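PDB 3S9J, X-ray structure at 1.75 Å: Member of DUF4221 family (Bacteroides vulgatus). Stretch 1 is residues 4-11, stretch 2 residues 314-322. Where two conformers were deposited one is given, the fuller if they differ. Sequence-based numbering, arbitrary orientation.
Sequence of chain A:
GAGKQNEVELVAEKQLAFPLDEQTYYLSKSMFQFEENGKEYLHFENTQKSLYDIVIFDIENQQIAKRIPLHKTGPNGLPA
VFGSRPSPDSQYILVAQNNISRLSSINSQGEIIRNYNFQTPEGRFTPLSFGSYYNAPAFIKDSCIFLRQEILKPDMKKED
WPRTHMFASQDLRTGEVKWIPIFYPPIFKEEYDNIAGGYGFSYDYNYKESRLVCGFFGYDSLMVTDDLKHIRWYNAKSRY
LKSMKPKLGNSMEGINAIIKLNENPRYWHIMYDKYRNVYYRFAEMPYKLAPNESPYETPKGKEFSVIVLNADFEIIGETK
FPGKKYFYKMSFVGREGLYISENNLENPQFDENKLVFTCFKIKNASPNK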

# COMPACT_ATOMS: atom_id res chain seq x y z
N LYS A 4 -6.02 24.77 12.53
CA LYS A 4 -5.18 24.12 13.58
C LYS A 4 -5.21 22.59 13.40
O LYS A 4 -5.94 22.06 12.53
CB LYS A 4 -5.65 24.53 14.99
N GLN A 5 -4.44 21.91 14.26
CA GLN A 5 -4.26 20.46 14.21
C GLN A 5 -5.44 19.67 14.80
O GLN A 5 -5.42 18.43 14.81
CB GLN A 5 -2.94 20.06 14.90
CG GLN A 5 -2.95 20.02 16.45
CD GLN A 5 -3.03 21.40 17.09
OE1 GLN A 5 -2.81 22.42 16.44
NE2 GLN A 5 -3.33 21.43 18.38
N ASN A 6 -6.47 20.37 15.30
CA ASN A 6 -7.65 19.67 15.86
C ASN A 6 -8.98 20.18 15.32
O ASN A 6 -10.00 20.16 16.00
CB ASN A 6 -7.64 19.68 17.40
CG ASN A 6 -8.43 18.52 17.99
OD1 ASN A 6 -8.80 17.58 17.29
ND2 ASN A 6 -8.69 18.58 19.29
N GLU A 7 -8.99 20.61 14.05
CA GLU A 7 -10.24 21.08 13.44
C GLU A 7 -11.19 19.92 13.13
O GLU A 7 -12.40 20.05 13.34
CB GLU A 7 -9.96 21.92 12.19
CG GLU A 7 -9.36 23.28 12.51
CD GLU A 7 -9.29 24.20 11.31
OE1 GLU A 7 -8.50 23.92 10.38
OE2 GLU A 7 -10.02 25.21 11.30
N VAL A 8 -10.67 18.79 12.65
CA VAL A 8 -11.54 17.70 12.24
C VAL A 8 -11.26 16.39 12.96
O VAL A 8 -10.22 16.21 13.61
CB VAL A 8 -11.51 17.47 10.69
CG1 VAL A 8 -11.88 18.74 9.94
CG2 VAL A 8 -10.16 16.92 10.22
N GLU A 9 -12.23 15.49 12.85
CA GLU A 9 -12.09 14.12 13.30
C GLU A 9 -12.80 13.16 12.35
O GLU A 9 -13.69 13.55 11.59
CB GLU A 9 -12.67 13.97 14.71
CG GLU A 9 -14.17 14.19 14.82
CD GLU A 9 -14.69 14.04 16.25
OE1 GLU A 9 -14.08 13.30 17.04
OE2 GLU A 9 -15.71 14.68 16.56
N LEU A 10 -12.44 11.89 12.44
CA LEU A 10 -13.06 10.85 11.63
C LEU A 10 -14.14 10.13 12.44
O LEU A 10 -13.89 9.67 13.56
CB LEU A 10 -12.00 9.84 11.19
CG LEU A 10 -11.04 10.32 10.11
CD1 LEU A 10 -9.87 9.36 9.97
CD2 LEU A 10 -11.78 10.46 8.78
N VAL A 11 -15.33 10.00 11.84
CA VAL A 11 -16.48 9.44 12.51
C VAL A 11 -17.13 8.35 11.67
O VAL A 11 -17.40 8.56 10.48
CB VAL A 11 -17.52 10.56 12.83
CG1 VAL A 11 -18.78 9.98 13.51
CG2 VAL A 11 -16.87 11.62 13.71
N GLU A 314 -1.17 20.42 5.67
CA GLU A 314 -1.35 20.85 7.03
C GLU A 314 -2.19 19.80 7.76
O GLU A 314 -3.21 19.34 7.24
CB GLU A 314 -2.04 22.21 7.08
CG GLU A 314 -1.23 23.31 6.36
CD GLU A 314 -2.01 24.58 6.11
OE1 GLU A 314 -3.27 24.56 6.17
OE2 GLU A 314 -1.35 25.60 5.82
N ILE A 315 -1.74 19.39 8.94
CA ILE A 315 -2.52 18.46 9.77
C ILE A 315 -3.77 19.17 10.29
O ILE A 315 -3.67 20.22 10.93
CB ILE A 315 -1.70 17.94 10.97
CG1 ILE A 315 -0.48 17.16 10.49
CG2 ILE A 315 -2.58 17.03 11.87
CD1 ILE A 315 0.49 16.84 11.61
N ILE A 316 -4.95 18.63 9.98
CA ILE A 316 -6.22 19.21 10.40
C ILE A 316 -6.96 18.35 11.44
O ILE A 316 -7.95 18.79 12.02
CB ILE A 316 -7.14 19.58 9.21
CG1 ILE A 316 -7.41 18.38 8.27
CG2 ILE A 316 -6.54 20.74 8.45
CD1 ILE A 316 -8.61 18.60 7.32
N GLY A 317 -6.47 17.14 11.68
CA GLY A 317 -7.02 16.31 12.73
C GLY A 317 -6.38 14.95 12.81
O GLY A 317 -5.58 14.57 11.94
N GLU A 318 -6.72 14.23 13.86
CA GLU A 318 -6.20 12.89 14.06
C GLU A 318 -7.13 12.12 14.94
O GLU A 318 -7.51 12.61 16.02
CB GLU A 318 -4.78 12.94 14.67
CG GLU A 318 -4.16 11.55 14.87
CD GLU A 318 -2.73 11.56 15.39
OE1 GLU A 318 -2.17 12.66 15.64
OE2 GLU A 318 -2.17 10.44 15.52
N THR A 319 -7.49 10.91 14.52
CA THR A 319 -8.42 10.10 15.29
C THR A 319 -7.77 8.78 15.66
O THR A 319 -7.14 8.13 14.83
CB THR A 319 -9.71 9.88 14.48
OG1 THR A 319 -10.40 11.12 14.38
CG2 THR A 319 -10.60 8.83 15.14
N LYS A 320 -7.90 8.38 16.92
CA LYS A 320 -7.29 7.14 17.43
C LYS A 320 -8.32 6.02 17.34
O LYS A 320 -9.52 6.24 17.50
CB LYS A 320 -6.82 7.35 18.88
CG LYS A 320 -5.72 6.40 19.39
CD LYS A 320 -4.88 7.11 20.50
CE LYS A 320 -4.55 6.23 21.69
NZ LYS A 320 -3.82 4.98 21.31
N PHE A 321 -7.84 4.82 17.04
CA PHE A 321 -8.69 3.65 16.88
C PHE A 321 -8.24 2.55 17.81
O PHE A 321 -7.04 2.39 18.07
CB PHE A 321 -8.63 3.13 15.45
CG PHE A 321 -9.21 4.07 14.43
CD1 PHE A 321 -8.47 5.14 13.95
CD2 PHE A 321 -10.47 3.87 13.93
CE1 PHE A 321 -9.00 6.01 13.03
CE2 PHE A 321 -10.99 4.74 12.99
CZ PHE A 321 -10.24 5.81 12.55
N PRO A 322 -9.20 1.75 18.29
CA PRO A 322 -8.84 0.63 19.16
C PRO A 322 -8.24 -0.53 18.40
O PRO A 322 -8.39 -0.63 17.18
CB PRO A 322 -10.19 0.23 19.77
CG PRO A 322 -11.17 0.57 18.69
CD PRO A 322 -10.66 1.85 18.08
O HOH W 1 -8.62 15.62 15.73
O HOH W 2 -10.98 11.84 16.90

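Two strands need not zip together along their full length to hold distant parts of a chain side by side, and the strand from Val8 to Val11, with the loop that leads into it, beside the strand from Ile315 to Phe321 illustrates how a few directed bonds can join them. The strands run the same way, their N-to-C directions 37° apart, and their axes approach to 5.2 Å. No regular ladder forms between them. Instead, the amide of Val8 donates a nearly straight hydrogen bond to the carbonyl of Ile316 (N to O, 2.8 Å). The amide N of Glu7 also lies 2.9 Å from Ile316 O, so two successive amides crowd the same carbonyl as the loop turns into the strand.

Before that point the loop makes softer contacts. Gln5 CA approaches Ile315 O at 3.3 Å and Ile316 CA approaches Lys4 O at 3.6 Å, in each case with the CA hydrogen directed at the oxygen. Gly317 extends the theme: its CA lies 3.4 Å from Gln5 O and 3.3 Å from Val8 O, both CA-H...O contacts. Here the absence of a side chain matters, for an ideal CB on Gly317 would sit 2.0 Å from Val8 O, a plain clash. Glycine thus lets the backbones come together closely.

Where direct backbone pairing lapses, water fills in. Val8 O and Glu318 N are 4.0 Å apart, but water 1 accepts from Glu318 N at 3.0 Å and lies 2.7 Å from Val8 O and 2.5 Å from Asn6 OD1, in position to donate to either, and so sits between the two backbones.

Further along, a side chain takes over the role of a backbone carbonyl. Thr319 points its CB toward the first stretch, and its OG1 accepts a hydrogen bond from Leu10 N at 2.9 Å, almost perfectly linear at 177°. The same hydroxyl packs against Glu9, 3.6 Å from OG1 to Glu9 CA, and Thr319 OG1 is hydrogen-bonded to water 2 at 2.7 Å. That water reaches Glu9 OE1 through a weak bond of 3.4 Å.

Apolar contacts complete the interface. Buried Val8 sets its CG2 3.7 Å from CG1 of Ile316, adding van der Waals contact beside the hydrogen bond between the same two residues. Leu10 directs its CB toward the second stretch, and its CD1 meets the edge of the Phe321 ring, 4.4 Å from CZ. Together the stretches bury 459 Å², a modest area in which polar bonds and hydrophobic packing lie side by side.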